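Alpha,alpha-trehalose-phosphate synthase (UDP-forming) (Burkholderia multivorans, PDB 5UOF) belongs to glycosyltransferase family 20, enzymes of the GT-B fold in which two Rossmann-like domains face each other across a cleft. Local coordinates at residues G296-V301 / L338-I343; T93-F98 / R273-K278. One frame throughout, in Å; residues are numbered along the deposited sequence.

Interaction 1 (G296-V301 / L338-I343). With EDO (1,2-ethanediol), chain N.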
loop_
_atom_site.group_PDB
_atom_site.type_symbol
_atom_site.label_atom_id
_atom_site.label_comp_id
_atom_site.label_asym_id
_atom_site.label_seq_id
_atom_site.Cartn_x
_atom_site.Cartn_y
_atom_site.Cartn_z
ATOM N N GLY A 296 29.992 -18.554 13.950
ATOM C CA GLY A 296 31.193 -17.942 14.489
ATOM C C GLY A 296 30.946 -16.587 15.113
ATOM O O GLY A 296 31.756 -16.131 15.925
ATOM N N TRP A 297 29.840 -15.932 14.760
ATOM C CA TRP A 297 29.504 -14.660 15.385
ATOM C C TRP A 297 28.876 -14.819 16.761
ATOM O O TRP A 297 28.765 -13.826 17.494
ATOM C CB TRP A 297 28.580 -13.843 14.471
ATOM C CG TRP A 297 29.387 -13.092 13.459
ATOM C CD1 TRP A 297 29.402 -13.283 12.108
ATOM C CD2 TRP A 297 30.353 -12.076 13.734
ATOM N NE1 TRP A 297 30.307 -12.427 11.520
ATOM C CE2 TRP A 297 30.906 -11.677 12.497
ATOM C CE3 TRP A 297 30.795 -11.449 14.908
ATOM C CZ2 TRP A 297 31.891 -10.684 12.399
ATOM C CZ3 TRP A 297 31.779 -10.468 14.807
ATOM C CH2 TRP A 297 32.314 -10.099 13.558
ATOM N N GLN A 298 28.454 -16.022 17.128
ATOM C CA GLN A 298 27.863 -16.233 18.441
ATOM C C GLN A 298 28.886 -15.962 19.533
ATOM O O GLN A 298 30.002 -16.490 19.502
ATOM C CB GLN A 298 27.318 -17.661 18.539
ATOM C CG GLN A 298 26.047 -17.838 17.706
ATOM C CD GLN A 298 25.516 -19.258 17.743
ATOM O OE1 GLN A 298 25.591 -19.934 18.768
ATOM N NE2 GLN A 298 24.993 -19.724 16.613
ATOM N N GLY A 299 28.509 -15.112 20.490
ATOM C CA GLY A 299 29.419 -14.687 21.533
ATOM C C GLY A 299 30.410 -13.617 21.125
ATOM O O GLY A 299 31.265 -13.244 21.942
ATOM N N ARG A 300 30.341 -13.124 19.890
ATOM C CA ARG A 300 31.293 -12.151 19.386
ATOM C C ARG A 300 30.633 -10.858 18.934
ATOM O O ARG A 300 31.334 -9.950 18.479
ATOM C CB ARG A 300 32.102 -12.747 18.229
ATOM C CG ARG A 300 32.915 -13.974 18.648
ATOM C CD ARG A 300 33.929 -14.354 17.584
ATOM N NE ARG A 300 35.106 -13.489 17.615
ATOM C CZ ARG A 300 36.281 -13.844 18.127
ATOM N NH1 ARG A 300 37.299 -12.992 18.114
ATOM N NH2 ARG A 300 36.443 -15.055 18.647
ATOM N N VAL A 301 29.309 -10.762 19.025
ATOM C CA VAL A 301 28.575 -9.556 18.658
ATOM C C VAL A 301 27.316 -9.520 19.508
ATOM O O VAL A 301 26.776 -10.560 19.890
ATOM C CB VAL A 301 28.243 -9.529 17.142
ATOM C CG1 VAL A 301 27.417 -10.748 16.749
ATOM C CG2 VAL A 301 27.510 -8.251 16.751
ATOM N N LEU A 338 26.671 -18.122 29.257
ATOM C CA LEU A 338 26.927 -17.651 30.613
ATOM C C LEU A 338 27.282 -16.172 30.662
ATOM O O LEU A 338 26.869 -15.457 31.581
ATOM C CB LEU A 338 28.060 -18.465 31.229
ATOM C CG LEU A 338 27.720 -19.318 32.440
ATOM C CD1 LEU A 338 29.017 -19.769 33.063
ATOM C CD2 LEU A 338 26.879 -18.525 33.423
ATOM N N ASP A 339 28.062 -15.692 29.700
ATOM C CA ASP A 339 28.455 -14.289 29.738
ATOM C C ASP A 339 28.056 -13.552 28.467
ATOM O O ASP A 339 28.725 -12.601 28.064
ATOM C CB ASP A 339 29.955 -14.145 29.999
ATOM C CG ASP A 339 30.797 -14.593 28.825
ATOM O OD1 ASP A 339 30.283 -15.350 27.973
ATOM O OD2 ASP A 339 31.977 -14.180 28.762
ATOM N N TRP A 340 26.958 -13.957 27.829
ATOM C CA TRP A 340 26.547 -13.292 26.597
ATOM C C TRP A 340 25.032 -13.235 26.504
ATOM O O TRP A 340 24.379 -14.284 26.459
ATOM C CB TRP A 340 27.117 -14.002 25.376
ATOM C CG TRP A 340 26.731 -13.358 24.080
ATOM C CD1 TRP A 340 26.827 -12.030 23.753
ATOM C CD2 TRP A 340 26.214 -14.023 22.927
ATOM N NE1 TRP A 340 26.401 -11.837 22.460
ATOM C CE2 TRP A 340 26.012 -13.046 21.935
ATOM C CE3 TRP A 340 25.895 -15.357 22.640
ATOM C CZ2 TRP A 340 25.511 -13.358 20.667
ATOM C CZ3 TRP A 340 25.394 -15.669 21.379
ATOM C CH2 TRP A 340 25.206 -14.674 20.410
ATOM N N THR A 341 24.492 -12.003 26.471
ATOM C CA THR A 341 23.107 -11.728 26.109
ATOM C C THR A 341 23.085 -11.273 24.651
ATOM O O THR A 341 23.577 -10.174 24.352
ATOM C CB THR A 341 22.508 -10.647 27.027
ATOM O OG1 THR A 341 22.339 -11.172 28.353
ATOM C CG2 THR A 341 21.150 -10.169 26.511
ATOM N N PRO A 342 22.583 -12.087 23.709
ATOM C CA PRO A 342 22.618 -11.680 22.289
ATOM C C PRO A 342 21.902 -10.368 21.992
ATOM O O PRO A 342 22.430 -9.536 21.235
ATOM C CB PRO A 342 21.945 -12.864 21.578
ATOM C CG PRO A 342 22.246 -14.046 22.465
ATOM C CD PRO A 342 22.271 -13.517 23.880
ATOM N N ILE A 343 20.703 -10.168 22.536
ATOM C CA ILE A 343 19.908 -8.970 22.274
ATOM C C ILE A 343 19.651 -8.279 23.604
ATOM O O ILE A 343 18.944 -8.817 24.468
ATOM C CB ILE A 343 18.584 -9.277 21.563
ATOM C CG1 ILE A 343 18.842 -9.886 20.186
ATOM C CG2 ILE A 343 17.770 -7.975 21.398
ATOM C CD1 ILE A 343 17.539 -10.200 19.418
HETATM C C1 EDO N . 25.396 -12.108 30.117
HETATM O O1 EDO N . 24.030 -12.503 29.932
HETATM C C2 EDO N . 25.534 -11.315 31.410
HETATM O O2 EDO N . 24.619 -10.215 31.372
#
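The indole of Trp340 lies against the backbone of Gln298 and Gly299, and its two faces have different neighbours. On one side Gly299 CA sits 3.7 Å from the centroid of the six-membered ring of Trp340, only 18° off the ring normal, which identifies a CH-pi contact. Gly299 N approaches the same face nearer the rim, 3.3 Å from Trp340 CZ3. The backbone itself packs on the ring: Gly299, with a positive phi, follows Gln298 in a type II turn closed by Arg300 N on Trp297 O at 3.0 Å. Gln298 adds a looser aliphatic touch at the far rim, with its CB 4.0 Å from Trp340 CZ3, while its amide NE2 turns to Leu291 O. Against the opposite face, Pro342 CG stands 3.5 Å above the plane of the Trp340 ring.

At the edge, Trp340 NE1 reaches Val301 O over 2.9 Å. The N-H...O angle of 128° makes this a weak, bent bond, and Ser302 OG is a second weak partner of the same nitrogen. The indole is carried across because CG of Trp340 is anti to the backbone N (chi1 -180°). Next to it Thr341 points away from the turn, and its OG1 hydrogen-bonds O1 of a 1,2-ethanediol at 2.7 Å.

Val301 and Ile343 begin the neighbouring parallel strands 301-306 and 343-346, connected by helix 314-335. The tryptophan thus joins the two loops that lead into the neighbouring strands of a beta-alpha-beta unit at one border of the Rossmann-like sheet in the C-terminal domain of a GT-B protein.

Interaction 2 (T93-F98 / R273-K278)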
loop_
_atom_site.group_PDB
_atom_site.type_symbol
_atom_site.label_atom_id
_atom_site.label_comp_id
_atom_site.label_asym_id
_atom_site.label_seq_id
_atom_site.Cartn_x
_atom_site.Cartn_y
_atom_site.Cartn_z
ATOM N N THR A 93 -6.036 6.929 11.227
ATOM C CA THR A 93 -6.266 6.774 9.792
ATOM C C THR A 93 -5.104 7.305 8.966
ATOM O O THR A 93 -4.534 6.562 8.170
ATOM C CB THR A 93 -7.569 7.481 9.362
ATOM O OG1 THR A 93 -8.663 7.021 10.155
ATOM C CG2 THR A 93 -7.879 7.194 7.898
ATOM N N LEU A 94 -4.743 8.580 9.127
ATOM C CA LEU A 94 -3.708 9.182 8.290
ATOM C C LEU A 94 -2.366 8.497 8.486
ATOM O O LEU A 94 -1.750 8.002 7.534
ATOM C CB LEU A 94 -3.565 10.670 8.611
ATOM C CG LEU A 94 -4.617 11.607 8.049
ATOM C CD1 LEU A 94 -4.202 13.051 8.273
ATOM C CD2 LEU A 94 -4.822 11.308 6.572
ATOM N N TRP A 95 -1.892 8.469 9.728
ATOM C CA TRP A 95 -0.571 7.898 9.990
ATOM C C TRP A 95 -0.422 6.482 9.449
ATOM O O TRP A 95 0.548 6.232 8.716
ATOM C CB TRP A 95 -0.249 7.963 11.490
ATOM C CG TRP A 95 1.170 7.559 11.777
ATOM C CD1 TRP A 95 2.249 8.385 11.882
ATOM C CD2 TRP A 95 1.659 6.229 11.967
ATOM N NE1 TRP A 95 3.386 7.649 12.132
ATOM C CE2 TRP A 95 3.050 6.324 12.185
ATOM C CE3 TRP A 95 1.057 4.966 11.969
ATOM C CZ2 TRP A 95 3.847 5.204 12.411
ATOM C CZ3 TRP A 95 1.850 3.853 12.191
ATOM C CH2 TRP A 95 3.234 3.985 12.413
ATOM N N PRO A 96 -1.313 5.520 9.734
ATOM C CA PRO A 96 -1.058 4.175 9.195
ATOM C C PRO A 96 -1.109 4.113 7.677
ATOM O O PRO A 96 -0.278 3.417 7.075
ATOM C CB PRO A 96 -2.143 3.306 9.855
ATOM C CG PRO A 96 -3.211 4.273 10.288
ATOM C CD PRO A 96 -2.450 5.508 10.677
ATOM N N VAL A 97 -2.044 4.816 7.027
ATOM C CA VAL A 97 -2.113 4.733 5.571
ATOM C C VAL A 97 -0.878 5.362 4.940
ATOM O O VAL A 97 -0.305 4.816 3.989
ATOM C CB VAL A 97 -3.402 5.383 5.036
ATOM C CG1 VAL A 97 -3.323 5.475 3.502
ATOM C CG2 VAL A 97 -4.629 4.564 5.460
ATOM N N PHE A 98 -0.436 6.513 5.462
ATOM C CA PHE A 98 0.742 7.160 4.889
ATOM C C PHE A 98 2.009 6.346 5.124
ATOM O O PHE A 98 2.997 6.544 4.406
ATOM C CB PHE A 98 0.931 8.565 5.466
ATOM C CG PHE A 98 -0.007 9.613 4.900
ATOM C CD1 PHE A 98 -1.322 9.309 4.559
ATOM C CD2 PHE A 98 0.428 10.922 4.753
ATOM C CE1 PHE A 98 -2.185 10.304 4.075
ATOM C CE2 PHE A 98 -0.410 11.911 4.258
ATOM C CZ PHE A 98 -1.730 11.602 3.925
ATOM N N ARG A 273 11.518 4.321 18.208
ATOM C CA ARG A 273 10.263 4.316 18.937
ATOM C C ARG A 273 9.430 3.113 18.495
ATOM O O ARG A 273 9.607 2.565 17.405
ATOM C CB ARG A 273 9.503 5.622 18.715
ATOM C CG ARG A 273 8.867 5.750 17.351
ATOM C CD ARG A 273 8.186 7.101 17.179
ATOM N NE ARG A 273 7.134 7.322 18.167
ATOM C CZ ARG A 273 5.856 7.005 17.980
ATOM N NH1 ARG A 273 5.472 6.445 16.841
ATOM N NH2 ARG A 273 4.960 7.246 18.930
ATOM N N LEU A 274 8.530 2.676 19.365
ATOM C CA LEU A 274 7.726 1.493 19.072
ATOM C C LEU A 274 6.501 1.920 18.273
ATOM O O LEU A 274 5.552 2.474 18.829
ATOM C CB LEU A 274 7.317 0.779 20.356
ATOM C CG LEU A 274 8.448 0.269 21.255
ATOM C CD1 LEU A 274 7.873 -0.649 22.340
ATOM C CD2 LEU A 274 9.532 -0.459 20.453
ATOM N N ASP A 275 6.515 1.668 16.966
ATOM C CA ASP A 275 5.286 1.753 16.187
ATOM C C ASP A 275 5.373 0.733 15.062
ATOM O O ASP A 275 6.421 0.117 14.832
ATOM C CB ASP A 275 5.003 3.183 15.670
ATOM C CG ASP A 275 6.045 3.685 14.692
ATOM O OD1 ASP A 275 6.289 3.023 13.668
ATOM O OD2 ASP A 275 6.609 4.778 14.931
ATOM N N TYR A 276 4.248 0.536 14.375
ATOM C CA TYR A 276 4.166 -0.553 13.413
ATOM C C TYR A 276 4.896 -0.276 12.107
ATOM O O TYR A 276 4.976 -1.175 11.266
ATOM C CB TYR A 276 2.705 -0.906 13.133
ATOM C CG TYR A 276 2.139 -1.780 14.224
ATOM C CD1 TYR A 276 2.706 -3.025 14.493
ATOM C CD2 TYR A 276 1.076 -1.358 15.008
ATOM C CE1 TYR A 276 2.217 -3.835 15.496
ATOM C CE2 TYR A 276 0.572 -2.172 16.026
ATOM C CZ TYR A 276 1.154 -3.409 16.261
ATOM O OH TYR A 276 0.681 -4.230 17.260
ATOM N N SER A 277 5.460 0.913 11.919
ATOM C CA SER A 277 6.279 1.142 10.739
ATOM C C SER A 277 7.716 0.664 10.912
ATOM O O SER A 277 8.464 0.656 9.933
ATOM C CB SER A 277 6.294 2.631 10.377
ATOM O OG SER A 277 7.121 3.357 11.271
ATOM N N LYS A 278 8.116 0.264 12.117
ATOM C CA LYS A 278 9.530 0.039 12.389
ATOM C C LYS A 278 10.003 -1.368 12.049
ATOM O O LYS A 278 11.209 -1.564 11.850
ATOM C CB LYS A 278 9.830 0.340 13.859
ATOM C CG LYS A 278 9.524 1.785 14.255
ATOM C CD LYS A 278 10.282 2.735 13.363
ATOM C CE LYS A 278 10.173 4.163 13.871
ATOM N NZ LYS A 278 10.939 5.050 12.967
#
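The Trp95 indole meets the Asp275 carboxylate edge to face. Ring and carboxylate planes are 70° apart, and the CZ2-CH2 edge of Trp95 stands over the flat side of the carboxylate, with CZ2 3.5 Å from Asp275 CG and CH2 3.4 Å from Asp275 OD1. Pro96 CD also lies at the indole's edge, in its plane, and the ring of His99 stacks with it. The indole extends from its helix with CG anti to the backbone N (chi1 -172°). Beside the carboxylate, Ser277 CB touches Trp95 CH2 at 3.9 Å.

Helix 89-98 of the N-terminal domain here meets the loop that follows strand 266-271 of the C-terminal sheet, so the contact bridges the two halves of the GT-B fold. The loop forms an Asx turn, with Ser277 N donating to the anti lone pair of Asp275 OD1 at 2.9 Å, and a type I turn over Asp275 to Lys278. Ser277 OG donates to Asp275 OD1 from the syn side at 2.6 Å, 16° out of plane. With Ser277 N and OG both on OD1, Asp275 OD2 uses its anti lone pair for a salt bridge to Arg273 NH1 at 2.8 Å, a third bond that probably helps to set the rotation of the carboxylate.

From the N terminus, helix 89-98 comes first, and 174 residues separate it from its partner: interaction 2 closes this long loop when the chain, already in the C-terminal domain, leaves strand 266-271. Helix 280-293 then leads from 273-278 to 296-301, where interaction 1 opens; it closes after 36 intervening residues that include the rest of strand 301-306 and helix 314-335. The two loops are therefore in series, neither nesting nor crossing. Their centres are 32 Å apart and their nearest atoms about 11 Å, so they do not touch. Interaction 2 ties domain to domain, whereas interaction 1 stays within the C-terminal domain and joins the approaches to strands 301-306 and 343-346.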